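Capsid Protein (Unidentified, PDB 4DMI) is a phage capsid protein that assembles into pentamers and probably helps to build the viral shell. Local coordinates at residues B[82-92]-B[158-169]; B[93-104]-B[116-124]. All blocks are in the same frame, centred on the assembly; numbering follows the deposited sequence.

Contact 1: B[82-92]-B[158-169]; sequences PGFYKVVGNLS and RVQGIARQIADV
An antiparallel strand pair with a classic beta bulge at one end joins 82-92 to 158-169. Ile166 and Ala167 both face Phe84 at the bulge. Phe84 O takes a short bond from Ile166 N (2.7 Å) and a weak, longer one from Ala167 N. Ala167 O accepts Phe84 N and Gln165 NE2, which reach it from opposite faces of the carbonyl plane. The Phe84 ring meets Asp168 O edge-on, in the ring plane, with CD1 3.2 Å from that oxygen. Beyond the bulge the pairing is regular, with paired backbone bonds at Lys86–Arg164, Val88–Ile162 and Asn90–Gln160. On one face Gln165 packs over the Tyr85 ring. Its CG lies 4.0 Å from the centre of the Tyr85 ring, a CH-pi contact. CG stands anti to the Gln165 backbone N (chi1 -161°) and the chain runs on extended, which carries the amide to Ala167 O. On the other face Val88 CG2 presses on Ile162 CG1 at 3.5 Å, a tight contact. Farther along, Gly89 and Gly161 face each other with CA atoms only 3.8 Å apart. The backbones come this close where neither residue has a side chain. Next to them Leu91 and Val159 lie side by side, pointing the same way, and Leu91 CD2 touches both Val159 methyls. At the end Ser92 OG accepts Arg158 N at 2.9 Å, and it also bonds Ile120 O of a second subunit. The Arg164 guanidinium grips Gln165 O with NE and NH2, and NH1 reaches Ala60 O and Gln58 O. Strand 133-142 pairs with the outer edge of 83-92, and strand 67-72 with that of 158-167, so the contact lies inside the sheet, while Leu57 of a third subunit packs on Phe84 and Ala167.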
# COMPACT_ATOMS: atom_id res chain seq x y z
N PRO B 82 -9.23 -13.10 22.58
CA PRO B 82 -9.58 -13.13 21.16
C PRO B 82 -9.77 -11.75 20.55
O PRO B 82 -10.25 -10.81 21.21
CB PRO B 82 -10.90 -13.90 21.13
CG PRO B 82 -10.87 -14.75 22.36
CD PRO B 82 -10.20 -13.86 23.39
N GLY B 83 -9.39 -11.62 19.28
CA GLY B 83 -9.57 -10.37 18.56
C GLY B 83 -8.55 -10.20 17.46
O GLY B 83 -7.70 -11.07 17.24
N PHE B 84 -8.64 -9.07 16.76
CA PHE B 84 -7.67 -8.72 15.73
C PHE B 84 -6.73 -7.67 16.27
O PHE B 84 -7.17 -6.66 16.84
CB PHE B 84 -8.38 -8.16 14.48
CG PHE B 84 -9.21 -9.17 13.73
CD1 PHE B 84 -10.50 -9.46 14.14
CD2 PHE B 84 -8.71 -9.78 12.59
CE1 PHE B 84 -11.27 -10.40 13.44
CE2 PHE B 84 -9.48 -10.71 11.89
CZ PHE B 84 -10.76 -11.01 12.32
N TYR B 85 -5.43 -7.87 16.07
CA TYR B 85 -4.41 -6.99 16.60
C TYR B 85 -3.43 -6.56 15.53
O TYR B 85 -2.94 -7.39 14.77
CB TYR B 85 -3.63 -7.70 17.72
CG TYR B 85 -4.49 -8.08 18.91
CD1 TYR B 85 -5.19 -9.28 18.93
CD2 TYR B 85 -4.59 -7.24 20.02
CE1 TYR B 85 -5.98 -9.64 20.01
CE2 TYR B 85 -5.39 -7.60 21.11
CZ TYR B 85 -6.07 -8.79 21.09
OH TYR B 85 -6.86 -9.17 22.16
N LYS B 86 -3.13 -5.26 15.48
CA LYS B 86 -2.05 -4.76 14.65
C LYS B 86 -0.82 -4.72 15.53
O LYS B 86 -0.87 -4.27 16.66
CB LYS B 86 -2.38 -3.36 14.14
CG LYS B 86 -1.18 -2.64 13.53
CD LYS B 86 -1.59 -1.28 12.97
CE LYS B 86 -0.44 -0.64 12.22
NZ LYS B 86 -0.86 0.55 11.43
N VAL B 87 0.30 -5.26 15.04
CA VAL B 87 1.55 -5.26 15.80
C VAL B 87 2.71 -4.88 14.89
O VAL B 87 2.92 -5.49 13.84
CB VAL B 87 1.79 -6.62 16.51
CG1 VAL B 87 1.73 -7.78 15.52
CG2 VAL B 87 3.11 -6.61 17.25
N VAL B 88 3.43 -3.83 15.28
CA VAL B 88 4.48 -3.26 14.45
C VAL B 88 5.70 -2.96 15.30
O VAL B 88 5.59 -2.59 16.46
CB VAL B 88 4.01 -1.97 13.75
CG1 VAL B 88 2.88 -2.25 12.82
CG2 VAL B 88 3.58 -0.94 14.76
N GLY B 89 6.87 -3.12 14.71
CA GLY B 89 8.09 -2.93 15.46
C GLY B 89 9.32 -3.49 14.80
O GLY B 89 9.34 -3.63 13.57
N ASN B 90 10.34 -3.78 15.60
CA ASN B 90 11.63 -4.25 15.10
C ASN B 90 12.25 -5.31 15.98
O ASN B 90 11.98 -5.38 17.19
CB ASN B 90 12.64 -3.10 14.96
CG ASN B 90 12.27 -2.12 13.86
OD1 ASN B 90 12.42 -2.41 12.67
ND2 ASN B 90 11.79 -0.94 14.25
N LEU B 91 13.09 -6.14 15.37
CA LEU B 91 13.90 -7.11 16.08
C LEU B 91 15.37 -6.77 15.88
O LEU B 91 15.75 -6.23 14.84
CB LEU B 91 13.69 -8.50 15.48
CG LEU B 91 12.27 -8.95 15.17
CD1 LEU B 91 12.30 -10.24 14.34
CD2 LEU B 91 11.50 -9.16 16.47
N SER B 92 16.21 -7.14 16.83
CA SER B 92 17.66 -7.05 16.64
C SER B 92 18.16 -8.12 15.69
O SER B 92 18.14 -9.30 16.05
CB SER B 92 18.37 -7.29 17.98
OG SER B 92 17.97 -6.37 18.99
N ARG B 158 16.78 -7.61 21.36
CA ARG B 158 15.50 -7.08 21.80
C ARG B 158 14.37 -7.22 20.78
O ARG B 158 14.62 -7.36 19.57
CB ARG B 158 15.63 -5.61 22.23
CG ARG B 158 16.47 -5.41 23.48
CD ARG B 158 16.37 -4.01 24.03
NE ARG B 158 17.19 -3.89 25.23
CZ ARG B 158 16.74 -3.51 26.43
NH1 ARG B 158 15.47 -3.17 26.59
NH2 ARG B 158 17.57 -3.45 27.46
N VAL B 159 13.15 -7.21 21.27
CA VAL B 159 11.96 -7.10 20.44
C VAL B 159 11.24 -5.85 20.90
O VAL B 159 10.84 -5.76 22.07
CB VAL B 159 11.02 -8.31 20.61
CG1 VAL B 159 9.77 -8.16 19.73
CG2 VAL B 159 11.75 -9.61 20.28
N GLN B 160 11.10 -4.87 20.02
CA GLN B 160 10.52 -3.57 20.38
C GLN B 160 9.38 -3.21 19.45
O GLN B 160 9.44 -3.48 18.25
CB GLN B 160 11.58 -2.46 20.33
CG GLN B 160 12.71 -2.69 21.32
CD GLN B 160 13.80 -1.64 21.23
OE1 GLN B 160 14.02 -1.05 20.17
NE2 GLN B 160 14.49 -1.42 22.33
N GLY B 161 8.33 -2.61 19.99
CA GLY B 161 7.25 -2.18 19.12
C GLY B 161 6.00 -1.78 19.84
O GLY B 161 6.01 -1.55 21.06
N ILE B 162 4.91 -1.69 19.08
CA ILE B 162 3.61 -1.34 19.62
C ILE B 162 2.55 -2.23 18.99
O ILE B 162 2.72 -2.73 17.88
CB ILE B 162 3.28 0.16 19.37
CG1 ILE B 162 3.39 0.51 17.89
CG2 ILE B 162 4.21 1.06 20.16
CD1 ILE B 162 3.06 1.97 17.57
N ALA B 163 1.46 -2.41 19.71
CA ALA B 163 0.32 -3.13 19.17
C ALA B 163 -0.95 -2.51 19.69
O ALA B 163 -0.95 -1.77 20.67
CB ALA B 163 0.37 -4.63 19.56
N ARG B 164 -2.06 -2.79 19.02
CA ARG B 164 -3.37 -2.47 19.57
C ARG B 164 -4.44 -3.38 19.02
O ARG B 164 -4.27 -3.99 17.96
CB ARG B 164 -3.76 -0.99 19.35
CG ARG B 164 -3.95 -0.58 17.89
CD ARG B 164 -4.88 0.65 17.80
NE ARG B 164 -6.27 0.21 17.94
CZ ARG B 164 -7.32 0.86 17.46
NH1 ARG B 164 -7.17 2.06 16.87
NH2 ARG B 164 -8.53 0.33 17.59
N GLN B 165 -5.53 -3.48 19.75
CA GLN B 165 -6.66 -4.27 19.29
C GLN B 165 -7.44 -3.44 18.29
O GLN B 165 -7.91 -2.33 18.62
CB GLN B 165 -7.55 -4.72 20.44
CG GLN B 165 -8.42 -5.91 20.02
CD GLN B 165 -9.39 -6.39 21.08
OE1 GLN B 165 -9.28 -6.03 22.25
NE2 GLN B 165 -10.35 -7.20 20.66
N ILE B 166 -7.60 -3.97 17.08
CA ILE B 166 -8.27 -3.29 15.99
C ILE B 166 -9.76 -3.65 15.93
O ILE B 166 -10.60 -2.81 15.59
CB ILE B 166 -7.58 -3.61 14.63
CG1 ILE B 166 -6.11 -3.15 14.64
CG2 ILE B 166 -8.33 -2.99 13.45
CD1 ILE B 166 -5.93 -1.63 14.80
N ALA B 167 -10.09 -4.90 16.26
CA ALA B 167 -11.47 -5.35 16.19
C ALA B 167 -11.70 -6.50 17.14
O ALA B 167 -10.75 -7.16 17.55
CB ALA B 167 -11.82 -5.77 14.75
N ASP B 168 -12.96 -6.76 17.51
CA ASP B 168 -13.24 -7.97 18.25
C ASP B 168 -13.20 -9.18 17.33
O ASP B 168 -13.00 -9.04 16.12
CB ASP B 168 -14.53 -7.88 19.09
CG ASP B 168 -15.81 -7.83 18.26
OD1 ASP B 168 -15.81 -8.21 17.08
OD2 ASP B 168 -16.86 -7.44 18.81
N VAL B 169 -13.37 -10.37 17.89
CA VAL B 169 -13.21 -11.59 17.10
C VAL B 169 -14.30 -11.72 16.02
O VAL B 169 -14.08 -12.37 14.99
CB VAL B 169 -13.12 -12.83 18.01
CG1 VAL B 169 -14.49 -13.21 18.57
CG2 VAL B 169 -12.51 -14.00 17.26
O HOH W 1 -13.15 -10.44 20.79
O HOH W 2 -7.01 -7.39 24.51
O HOH W 3 10.69 -0.73 17.03

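Contact 2: B[93-104]-B[116-124]; sequences SRDEASGAIAVI and ANNRIVSPD
Ser93 CB approaches Val121 CG1, while Ser93 OG is hydrogen-bonded to Val132 N. From here the chain runs parallel to 119-121. Arg94 N bonds Asn118 O at 3.0 Å, while Arg94 O accepts Val121 N and, weakly, Ile120 N. The register slips by one residue here, a beta bulge. Asp95 OD2 lies 3.3 Å from Pro123 CD, and OD1 closes an Asx turn with Ala97 N. Glu96 N bonds Val121 O. Glu96 O and Arg119 O share a water that donates to both. A type I turn covers Asp95 to Ser98. Arg119 NH1 bonds Ser98 O at 2.9 Å, with that oxygen in the guanidinium plane. Ala100 O takes a straight bond (179°) from Asn118 ND2. Ile101 CG1 sits 3.5 Å above the centre of the Arg119 guanidinium. Ala102 N then bonds Asn118 OD1 from above the amide plane. Asn118 CG stands between its backbone N and carbonyl carbon (chi1 73°), which turns the amide to the 100-102 backbone. Val103 CB packs on Ala116 O. Ile104 pairs with Ala116 in the antiparallel hairpin of 102-107 and 112-121. Ile104 N bonds Ala116 O, and Ile104 CB lies 4.0 Å from Ala116 CB.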
# COMPACT_ATOMS: atom_id res chain seq x y z
N SER B 93 18.67 -7.75 14.52
CA SER B 93 19.20 -8.80 13.64
C SER B 93 20.40 -9.50 14.23
O SER B 93 21.21 -8.90 14.94
CB SER B 93 19.54 -8.28 12.23
OG SER B 93 20.80 -7.61 12.22
N ARG B 94 20.51 -10.80 13.93
CA ARG B 94 21.71 -11.56 14.25
C ARG B 94 22.04 -12.47 13.08
O ARG B 94 21.21 -12.69 12.18
CB ARG B 94 21.53 -12.39 15.53
CG ARG B 94 21.28 -11.59 16.80
CD ARG B 94 22.52 -10.80 17.24
NE ARG B 94 23.61 -11.69 17.61
CZ ARG B 94 24.28 -11.63 18.76
NH1 ARG B 94 23.96 -10.72 19.66
NH2 ARG B 94 25.26 -12.49 19.00
N ASP B 95 23.26 -13.00 13.09
CA ASP B 95 23.70 -14.03 12.16
C ASP B 95 22.75 -15.22 12.20
O ASP B 95 22.20 -15.54 13.25
CB ASP B 95 25.10 -14.49 12.56
CG ASP B 95 25.76 -15.40 11.54
OD1 ASP B 95 25.12 -16.36 11.07
OD2 ASP B 95 26.94 -15.15 11.23
N GLU B 96 22.57 -15.89 11.07
CA GLU B 96 21.67 -17.05 11.02
C GLU B 96 22.13 -18.19 11.93
O GLU B 96 21.30 -19.00 12.36
CB GLU B 96 21.46 -17.53 9.58
CG GLU B 96 22.72 -17.97 8.87
CD GLU B 96 23.11 -19.41 9.17
OE1 GLU B 96 24.31 -19.75 9.04
OE2 GLU B 96 22.22 -20.21 9.55
N ALA B 97 23.42 -18.23 12.26
CA ALA B 97 23.95 -19.27 13.13
C ALA B 97 24.00 -18.83 14.60
O ALA B 97 24.50 -19.55 15.45
CB ALA B 97 25.33 -19.72 12.67
N SER B 98 23.47 -17.65 14.89
CA SER B 98 23.50 -17.12 16.25
C SER B 98 22.61 -17.93 17.18
O SER B 98 21.65 -18.56 16.73
CB SER B 98 23.01 -15.67 16.26
OG SER B 98 23.12 -15.10 17.56
N GLY B 99 22.92 -17.91 18.47
CA GLY B 99 22.04 -18.46 19.48
C GLY B 99 21.12 -17.42 20.10
O GLY B 99 20.31 -17.75 20.96
N ALA B 100 21.24 -16.17 19.66
CA ALA B 100 20.48 -15.06 20.25
C ALA B 100 19.19 -14.82 19.47
O ALA B 100 19.21 -14.34 18.34
CB ALA B 100 21.33 -13.78 20.31
N ILE B 101 18.07 -15.16 20.10
CA ILE B 101 16.76 -15.18 19.45
C ILE B 101 15.91 -14.00 19.90
O ILE B 101 15.77 -13.76 21.10
CB ILE B 101 16.02 -16.47 19.81
CG1 ILE B 101 16.81 -17.68 19.31
CG2 ILE B 101 14.59 -16.46 19.26
CD1 ILE B 101 16.23 -19.03 19.75
N ALA B 102 15.34 -13.28 18.94
CA ALA B 102 14.38 -12.20 19.20
C ALA B 102 13.26 -12.33 18.19
O ALA B 102 13.48 -12.13 16.98
CB ALA B 102 15.06 -10.85 19.07
N VAL B 103 12.08 -12.71 18.65
CA VAL B 103 10.99 -13.05 17.74
C VAL B 103 9.64 -12.52 18.19
O VAL B 103 9.44 -12.21 19.38
CB VAL B 103 10.85 -14.58 17.55
CG1 VAL B 103 12.09 -15.18 16.88
CG2 VAL B 103 10.56 -15.28 18.88
N ILE B 104 8.73 -12.41 17.23
CA ILE B 104 7.31 -12.32 17.52
C ILE B 104 6.75 -13.68 17.20
O ILE B 104 7.03 -14.25 16.15
CB ILE B 104 6.61 -11.28 16.62
CG1 ILE B 104 7.12 -9.87 16.95
CG2 ILE B 104 5.09 -11.35 16.79
CD1 ILE B 104 6.57 -9.28 18.27
N ALA B 116 7.83 -13.23 13.06
CA ALA B 116 8.93 -12.33 12.72
C ALA B 116 10.21 -12.90 13.32
O ALA B 116 10.25 -13.15 14.53
CB ALA B 116 8.67 -10.92 13.23
N ASN B 117 11.22 -13.13 12.48
CA ASN B 117 12.43 -13.85 12.87
C ASN B 117 13.69 -12.98 12.71
O ASN B 117 13.85 -12.31 11.69
CB ASN B 117 12.54 -15.11 11.99
CG ASN B 117 13.53 -16.14 12.52
OD1 ASN B 117 14.50 -15.80 13.21
ND2 ASN B 117 13.29 -17.40 12.18
N ASN B 118 14.56 -12.96 13.72
CA ASN B 118 15.73 -12.08 13.69
C ASN B 118 17.02 -12.70 13.14
O ASN B 118 17.96 -11.97 12.82
CB ASN B 118 16.04 -11.54 15.08
CG ASN B 118 16.64 -12.60 15.99
OD1 ASN B 118 16.09 -13.70 16.13
ND2 ASN B 118 17.78 -12.29 16.58
N ARG B 119 17.09 -14.03 13.07
CA ARG B 119 18.36 -14.70 12.80
C ARG B 119 18.50 -14.94 11.30
O ARG B 119 18.30 -16.05 10.80
CB ARG B 119 18.49 -16.00 13.61
CG ARG B 119 18.68 -15.75 15.11
CD ARG B 119 18.96 -17.04 15.87
NE ARG B 119 17.82 -17.95 15.84
CZ ARG B 119 17.83 -19.17 16.36
NH1 ARG B 119 18.94 -19.63 16.95
NH2 ARG B 119 16.75 -19.93 16.30
N ILE B 120 18.88 -13.89 10.60
CA ILE B 120 18.75 -13.85 9.14
C ILE B 120 20.03 -13.45 8.41
O ILE B 120 20.15 -13.73 7.22
CB ILE B 120 17.57 -12.90 8.77
CG1 ILE B 120 17.24 -12.92 7.27
CG2 ILE B 120 17.88 -11.46 9.20
CD1 ILE B 120 16.86 -14.28 6.73
N VAL B 121 21.00 -12.81 9.07
CA VAL B 121 22.12 -12.31 8.27
C VAL B 121 23.21 -13.36 8.04
O VAL B 121 23.39 -14.28 8.84
CB VAL B 121 22.70 -10.95 8.77
CG1 VAL B 121 21.58 -9.96 9.12
CG2 VAL B 121 23.62 -11.13 9.94
N SER B 122 23.89 -13.24 6.91
CA SER B 122 24.90 -14.20 6.49
C SER B 122 26.18 -13.48 6.08
O SER B 122 26.45 -13.30 4.89
CB SER B 122 24.39 -14.99 5.28
OG SER B 122 25.29 -16.04 4.97
N PRO B 123 26.97 -13.05 7.07
CA PRO B 123 28.21 -12.33 6.78
C PRO B 123 29.24 -13.24 6.11
O PRO B 123 29.20 -14.46 6.30
CB PRO B 123 28.69 -11.90 8.16
CG PRO B 123 28.15 -12.97 9.09
CD PRO B 123 26.79 -13.31 8.51
N ASP B 124 30.15 -12.66 5.33
CA ASP B 124 31.22 -13.44 4.74
C ASP B 124 32.53 -12.68 4.88
O ASP B 124 32.57 -11.47 4.69
CB ASP B 124 30.94 -13.73 3.27
CG ASP B 124 32.00 -14.61 2.64
OD1 ASP B 124 32.38 -15.63 3.25
OD2 ASP B 124 32.46 -14.28 1.53
O HOH W 4 18.63 -18.75 11.53

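Overall arrangement
Contact 1 and contact 2 have centres about 21 Å apart and share strand 83-95. Contact 1 takes most of that strand, and contact 2 its last residues. Both segments of contact 2 come between the two segments of contact 1 in the sequence. Both contacts belong to one mixed sheet, in which 83-95 pairs with 158-167, 133-142 and 112-121. They meet where Ser92 O probably bonds Asn118 ND2 and where Leu91 and Val159 pack against 102-103 and 117. Contact 2 lies farther from the chain centre. Both touch neighbouring subunits: Glu96 forms a salt bridge with Arg158 of a neighbouring subunit, linking the two regions across the pentamer interface.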